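Local coordinates for protein copper chaperone PCu(A)C (Methylosinus trichosporium OB3b, PDB 6P1F) that probably serves as a copper chaperone, its PCu(A)C domain binding copper through a histidine brace, at residues F54-A57 with R63-A66; T102-F105 with G109-T112. All blocks are in the same frame, centred on the assembly; numbering follows the deposited sequence.

In the fold
From the N terminus the chain first lays down strands 2-5, 8-16, 24-33 and 39-45 before either contact forms. Contact 1 then closes the loop that follows strand 49-55, bringing 63-66 back against 54-57 across five intervening residues, just ahead of strand 67-69. After the long strand 73-89, contact 2 closes a three-residue turn between strands 98-105 and 109-118. The two contacts follow in series, neither nested nor crossed, with centres about 17 Å apart and nearest atoms about 6 Å apart. Strand 39-45 lies beside both: its side chains meet F54 and A66 of contact 1, and its backbone pairs with T102 and V104 of contact 2.

Contact 1: F54-A57 with R63-A66; sequences FHIA and REDA
F54 and E64 form a single antiparallel bridge, a hydrogen-bonded pair in which F54 N gives a fairly straight bond to E64 O (2.8 Å, 162° at the hydrogen) and E64 N returns a more bent one to F54 O (2.9 Å). The same F54 O also receives a CA-H...O contact from R63 CA at 3.2 Å. The phenyl ring of F54 turns an edge to the returning chain: CD2 lies 3.6 Å from A66 N, and the carbon of the D65 carbonyl sits in the ring plane. The R63 side chain sets out alongside H55, and its CB lies over one imidazole face, toward the rim, as a CH-pi contact, 4.0 Å from the ring centroid. On E64, CG stands between the backbone N and the carbonyl carbon (chi1 49°), which carries the carboxylate across I56 at about a right angle, with OE2 3.4 Å from I56 CG1. The imidazole is also held by a hydrogen bond from ND1 to the L60 carbonyl, inside the loop, and stacks on the ring of H83. H55, H59, H83 and E85 are zinc ligands of this protein, so the turn borders a metal site that is empty here. F54 packs on L41 and V44 of strand 39-45, I67 of strand 67-69 and V84 of strand 73-89, while the backbone of H55 pairs with H83 of that last strand.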
loop_
_atom_site.group_PDB
_atom_site.type_symbol
_atom_site.label_atom_id
_atom_site.label_comp_id
_atom_site.label_asym_id
_atom_site.label_seq_id
_atom_site.Cartn_x
_atom_site.Cartn_y
_atom_site.Cartn_z
ATOM N N PHE A 54 4.508 -7.188 0.773
ATOM C CA PHE A 54 4.819 -6.413 -0.409
ATOM C C PHE A 54 5.362 -7.312 -1.494
ATOM O O PHE A 54 6.199 -8.186 -1.252
ATOM C CB PHE A 54 5.817 -5.320 -0.088
ATOM C CG PHE A 54 5.341 -4.343 0.962
ATOM C CD1 PHE A 54 4.457 -3.343 0.627
ATOM C CD2 PHE A 54 5.796 -4.416 2.268
ATOM C CE1 PHE A 54 4.029 -2.430 1.594
ATOM C CE2 PHE A 54 5.392 -3.489 3.230
ATOM C CZ PHE A 54 4.494 -2.500 2.881
ATOM N N HIS A 55 4.838 -7.124 -2.695
ATOM C CA HIS A 55 5.352 -7.802 -3.878
ATOM C C HIS A 55 5.875 -6.758 -4.838
ATOM O O HIS A 55 5.107 -6.040 -5.449
ATOM C CB HIS A 55 4.253 -8.626 -4.531
ATOM C CG HIS A 55 3.760 -9.749 -3.683
ATOM N ND1 HIS A 55 4.138 -11.055 -3.906
ATOM C CD2 HIS A 55 2.928 -9.773 -2.619
ATOM C CE1 HIS A 55 3.547 -11.839 -3.023
ATOM N NE2 HIS A 55 2.809 -11.089 -2.232
ATOM N N ILE A 56 7.192 -6.653 -4.957
ATOM C CA ILE A 56 7.751 -5.569 -5.745
ATOM C C ILE A 56 8.776 -6.120 -6.713
ATOM O O ILE A 56 9.292 -7.220 -6.524
ATOM C CB ILE A 56 8.392 -4.470 -4.853
ATOM C CG1 ILE A 56 9.590 -5.026 -4.093
ATOM C CG2 ILE A 56 7.346 -3.864 -3.883
ATOM C CD1 ILE A 56 10.413 -3.945 -3.406
ATOM N N ALA A 57 9.033 -5.378 -7.775
ATOM C CA ALA A 57 9.977 -5.810 -8.801
ATOM C C ALA A 57 11.410 -5.609 -8.340
ATOM O O ALA A 57 11.698 -4.731 -7.522
ATOM C CB ALA A 57 9.714 -5.047 -10.099
ATOM N N ARG A 63 8.008 -12.124 -1.715
ATOM C CA ARG A 63 7.353 -11.099 -0.916
ATOM C C ARG A 63 8.328 -10.516 0.098
ATOM O O ARG A 63 9.408 -11.060 0.345
ATOM C CB ARG A 63 6.117 -11.663 -0.213
ATOM C CG ARG A 63 6.388 -12.806 0.706
ATOM C CD ARG A 63 5.300 -13.866 0.541
ATOM N NE ARG A 63 5.413 -14.911 1.547
ATOM C CZ ARG A 63 5.961 -16.107 1.354
ATOM N NH1 ARG A 63 6.443 -16.461 0.163
ATOM N NH2 ARG A 63 6.019 -16.960 2.371
ATOM N N GLU A 64 7.941 -9.388 0.676
ATOM C CA GLU A 64 8.752 -8.843 1.755
ATOM C C GLU A 64 7.865 -8.044 2.696
ATOM O O GLU A 64 6.727 -7.714 2.356
ATOM C CB GLU A 64 9.871 -7.987 1.189
ATOM C CG GLU A 64 9.415 -6.956 0.155
ATOM C CD GLU A 64 10.583 -6.510 -0.715
ATOM O OE1 GLU A 64 11.274 -5.555 -0.316
ATOM O OE2 GLU A 64 10.839 -7.137 -1.766
ATOM N N ASP A 65 8.342 -7.785 3.909
ATOM C CA ASP A 65 7.454 -7.092 4.855
ATOM C C ASP A 65 7.805 -5.635 5.087
ATOM O O ASP A 65 7.270 -4.992 6.003
ATOM C CB ASP A 65 7.423 -7.869 6.187
ATOM C CG ASP A 65 8.666 -7.703 6.999
ATOM O OD1 ASP A 65 9.675 -7.160 6.518
ATOM O OD2 ASP A 65 8.614 -8.147 8.169
ATOM N N ALA A 66 8.679 -5.124 4.232
ATOM C CA ALA A 66 9.061 -3.720 4.202
ATOM C C ALA A 66 9.439 -3.415 2.760
ATOM O O ALA A 66 9.617 -4.330 1.960
ATOM C CB ALA A 66 10.210 -3.435 5.148
#

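Contact 2: T102-F105 with G109-T112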
loop_
_atom_site.group_PDB
_atom_site.type_symbol
_atom_site.label_atom_id
_atom_site.label_comp_id
_atom_site.label_asym_id
_atom_site.label_seq_id
_atom_site.Cartn_x
_atom_site.Cartn_y
_atom_site.Cartn_z
ATOM N N THR A 102 -2.146 3.442 8.662
ATOM C CA THR A 102 -1.006 4.322 8.853
ATOM C C THR A 102 0.256 3.698 8.265
ATOM O O THR A 102 0.595 2.574 8.602
ATOM C CB THR A 102 -0.805 4.633 10.332
ATOM O OG1 THR A 102 -1.992 5.294 10.812
ATOM C CG2 THR A 102 0.385 5.542 10.518
ATOM N N LEU A 103 0.939 4.430 7.388
ATOM C CA LEU A 103 2.223 3.967 6.851
ATOM C C LEU A 103 3.343 4.484 7.721
ATOM O O LEU A 103 3.320 5.639 8.121
ATOM C CB LEU A 103 2.416 4.455 5.434
ATOM C CG LEU A 103 1.268 4.113 4.478
ATOM C CD1 LEU A 103 1.612 4.633 3.050
ATOM C CD2 LEU A 103 0.958 2.636 4.447
ATOM N N VAL A 104 4.333 3.638 8.005
ATOM C CA VAL A 104 5.468 4.066 8.818
ATOM C C VAL A 104 6.732 4.023 7.985
ATOM O O VAL A 104 7.109 2.950 7.507
ATOM C CB VAL A 104 5.654 3.163 10.031
ATOM C CG1 VAL A 104 6.824 3.673 10.911
ATOM C CG2 VAL A 104 4.347 3.096 10.828
ATOM N N PHE A 105 7.351 5.179 7.776
ATOM C CA PHE A 105 8.625 5.254 7.069
ATOM C C PHE A 105 9.742 5.490 8.060
ATOM O O PHE A 105 9.617 6.296 8.980
ATOM C CB PHE A 105 8.610 6.349 5.989
ATOM C CG PHE A 105 7.626 6.083 4.909
ATOM C CD1 PHE A 105 8.025 5.422 3.760
ATOM C CD2 PHE A 105 6.293 6.467 5.039
ATOM C CE1 PHE A 105 7.126 5.155 2.741
ATOM C CE2 PHE A 105 5.379 6.181 4.031
ATOM C CZ PHE A 105 5.801 5.545 2.890
ATOM N N GLY A 109 8.844 9.151 8.642
ATOM C CA GLY A 109 7.887 9.077 9.729
ATOM C C GLY A 109 6.528 8.574 9.297
ATOM O O GLY A 109 6.436 7.864 8.310
ATOM N N GLU A 110 5.480 8.927 10.050
ATOM C CA GLU A 110 4.164 8.291 9.902
ATOM C C GLU A 110 3.189 9.156 9.111
ATOM O O GLU A 110 3.192 10.386 9.226
ATOM C CB GLU A 110 3.566 7.960 11.284
ATOM C CG GLU A 110 4.371 6.924 12.077
ATOM C CD GLU A 110 3.817 6.699 13.476
ATOM O OE1 GLU A 110 4.150 7.493 14.381
ATOM O OE2 GLU A 110 3.044 5.732 13.673
ATOM N N VAL A 111 2.404 8.502 8.256
ATOM C CA VAL A 111 1.350 9.205 7.526
ATOM C C VAL A 111 0.150 8.286 7.478
ATOM O O VAL A 111 0.274 7.107 7.173
ATOM C CB VAL A 111 1.835 9.596 6.115
ATOM C CG1 VAL A 111 2.426 8.395 5.360
ATOM C CG2 VAL A 111 0.735 10.326 5.315
ATOM N N THR A 112 -1.015 8.816 7.811
ATOM C CA THR A 112 -2.245 8.030 7.750
ATOM C C THR A 112 -2.959 8.288 6.447
ATOM O O THR A 112 -3.256 9.444 6.102
ATOM C CB THR A 112 -3.160 8.380 8.931
ATOM O OG1 THR A 112 -2.486 8.058 10.170
ATOM C CG2 THR A 112 -4.474 7.614 8.836
#
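T102 and T112 meet through their hydroxyls partway along a beta hairpin, on the side of the contact far from the turn, where strands 98-105 and 109-118 run antiparallel within the sheet of the PCu(A)C domain. Their OG1 atoms are hydrogen-bonded at 2.9 Å across a non-hydrogen-bonded pair, each placed anti to its own carbonyl carbon (chi1 -61° in both). Without this hydroxyl and methyl, as with an alanine at T102, the T112 hydroxyl would probably lose its mate and a gap would open beside E110 CB. On the same face V104 and E110 run alongside each other, CG2 of V104 being 4.0 Å from E110 CG. The other face carries L103, F105 and V111, and there V111 CG1 touches both L103 CB and the F105 ring edge at CE2, each at 3.9 Å. Backbone bonds hold the register, L103 with V111 and F105 with G109. Farther out, E110 ends in a salt bridge to K45 of strand 39-45, I10 of strand 8-16 packs against L103, F105 and V111, and Y3 and V5 extend the cover over V111. At the turn, G109 adopts angles (99/-156) that would press a CB against the preceding carbonyl oxygen, which accounts for glycine there. Its own oxygen lies in the plane of the F105 ring, at the edge, and takes the F105 amide from above the carbonyl plane, with F105 N 2.9 Å from G109 O.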